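Local coordinates for protein dTDP-4-dehydrorhamnose 3-epimerase (Streptomyces niveus, PDB 2C0Z) that acts as a sugar-nucleotide 3-epimerase, working with NovU to make dTDP-4-keto-6-deoxy-5-C-methyl-L-lyxo-hexose on the way to the antibiotic novobiocin, at residues Glu26-Ala29 with Val34-Asp37. Sequence-based numbering, arbitrary orientation.
Sequences EQRA and VFLD
Arg-28 lays its guanidinium against the ring of Phe-35, the two side chains running alongside each other on one face of an antiparallel hairpin. In the conformer described, one of two modelled for Phe-35, CD2 of the ring sits over one guanidinium face, shifted toward its rim and 3.9 Å from NH2. The planes are tilted by 32°. A chi1 of 66° sets CG of Arg-28 between its backbone N and carbonyl carbon, and the extended chain then carries the charged end over the neighbouring strand. Farther along this face Glu-26 and Asp-37 also point the same way, their carboxylates nearly perpendicular. The other face carries Gln-27, whose OE1 rests 3.7 Å from CG1 of Val-34 with CD2 of Leu-36 beside it, while its NE2 bonds to the carbonyl of Arg-6. Strand 33-40 also pairs with a strand of the second subunit, continuing the sheet across the dimer, where Asn-58 of that subunit donates to Leu-36 O. This hairpin belongs to the RmlC-like cupin fold, and Asp-37 probably binds substrate, as in related epimerases. Paired backbone bonds at Glu-26/Asp-37 and Arg-28/Phe-35 fix the register; Arg-28 N to Phe-35 O is 2.9 Å and close to straight (168°). Those four bonds hold the strands together, whereas the Glu-26 and Asp-37 carboxylates share none, and their closeness is doubtful because Asp-37 has a second conformer.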
loop_
_atom_site.group_PDB
_atom_site.type_symbol
_atom_site.label_atom_id
_atom_site.label_comp_id
_atom_site.label_asym_id
_atom_site.label_seq_id
_atom_site.Cartn_x
_atom_site.Cartn_y
_atom_site.Cartn_z
ATOM N N GLU A 26 6.797 -10.606 -6.195
ATOM C CA GLU A 26 7.887 -11.453 -5.716
ATOM C C GLU A 26 7.523 -11.819 -4.278
ATOM O O GLU A 26 7.418 -10.962 -3.430
ATOM C CB GLU A 26 9.235 -10.734 -5.753
ATOM C CG GLU A 26 10.370 -11.674 -5.335
ATOM C CD GLU A 26 11.728 -11.019 -5.218
ATOM O OE1 GLU A 26 11.845 -9.808 -5.478
ATOM O OE2 GLU A 26 12.712 -11.751 -4.872
ATOM N N GLN A 27 7.284 -13.097 -4.023
ATOM C CA GLN A 27 6.750 -13.545 -2.731
ATOM C C GLN A 27 7.530 -14.753 -2.207
ATOM O O GLN A 27 7.879 -15.653 -2.975
ATOM C CB GLN A 27 5.278 -13.943 -2.931
ATOM C CG GLN A 27 4.566 -14.504 -1.673
ATOM C CD GLN A 27 3.049 -14.483 -1.797
ATOM O OE1 GLN A 27 2.401 -13.601 -1.234
ATOM N NE2 GLN A 27 2.484 -15.432 -2.523
ATOM N N ARG A 28 7.795 -14.746 -0.900
ATOM C CA ARG A 28 8.354 -15.861 -0.189
ATOM C C ARG A 28 7.599 -16.059 1.102
ATOM O O ARG A 28 7.034 -15.107 1.674
ATOM C CB ARG A 28 9.831 -15.675 0.122
ATOM C CG ARG A 28 10.206 -14.600 1.061
ATOM C CD ARG A 28 11.740 -14.514 1.311
ATOM N NE ARG A 28 12.044 -13.564 2.392
ATOM C CZ ARG A 28 12.632 -12.371 2.243
ATOM N NH1 ARG A 28 13.011 -11.927 1.045
ATOM N NH2 ARG A 28 12.853 -11.605 3.311
ATOM N N ALA A 29 7.607 -17.303 1.571
ATOM C CA ALA A 29 7.038 -17.607 2.869
ATOM C C ALA A 29 8.027 -18.448 3.724
ATOM O O ALA A 29 8.828 -19.231 3.189
ATOM C CB ALA A 29 5.733 -18.294 2.688
ATOM N N VAL A 34 5.140 -14.164 5.755
ATOM C CA VAL A 34 5.163 -14.013 4.305
ATOM C C VAL A 34 5.736 -12.646 4.013
ATOM O O VAL A 34 5.427 -11.696 4.715
ATOM C CB VAL A 34 3.739 -14.109 3.754
ATOM C CG1 VAL A 34 3.719 -13.973 2.238
ATOM C CG2 VAL A 34 3.096 -15.417 4.155
ATOM N N PHE A 35 6.581 -12.560 2.993
ATOM C CA PHE A 35 7.152 -11.304 2.545
ATOM C C PHE A 35 7.051 -11.185 1.055
ATOM O O PHE A 35 7.394 -12.103 0.314
ATOM C CB PHE A 35 8.610 -11.196 2.968
ATOM C CG PHE A 35 9.126 -9.759 2.850
ATOM C CD1 PHE A 35 8.671 -8.758 3.689
ATOM C CD2 PHE A 35 9.983 -9.406 1.812
ATOM C CE1 PHE A 35 9.102 -7.427 3.536
ATOM C CE2 PHE A 35 10.436 -8.086 1.651
ATOM C CZ PHE A 35 9.998 -7.096 2.506
ATOM N N LEU A 36 6.592 -10.041 0.604
ATOM C CA LEU A 36 6.507 -9.823 -0.821
ATOM C C LEU A 36 6.783 -8.407 -1.260
ATOM O O LEU A 36 6.541 -7.455 -0.536
ATOM C CB LEU A 36 5.149 -10.271 -1.345
ATOM C CG LEU A 36 3.913 -9.640 -0.736
ATOM C CD1 LEU A 36 2.834 -9.528 -1.797
ATOM C CD2 LEU A 36 3.424 -10.436 0.508
ATOM N N ASP A 37 7.246 -8.304 -2.493
ATOM C CA ASP A 37 7.416 -7.052 -3.245
ATOM C C ASP A 37 6.225 -7.010 -4.197
ATOM O O ASP A 37 6.109 -7.873 -5.077
ATOM C CB ASP A 37 8.686 -6.995 -4.124
ATOM C CG ASP A 37 9.990 -7.141 -3.356
ATOM O OD1 ASP A 37 10.046 -6.862 -2.157
ATOM O OD2 ASP A 37 11.048 -7.537 -3.916
#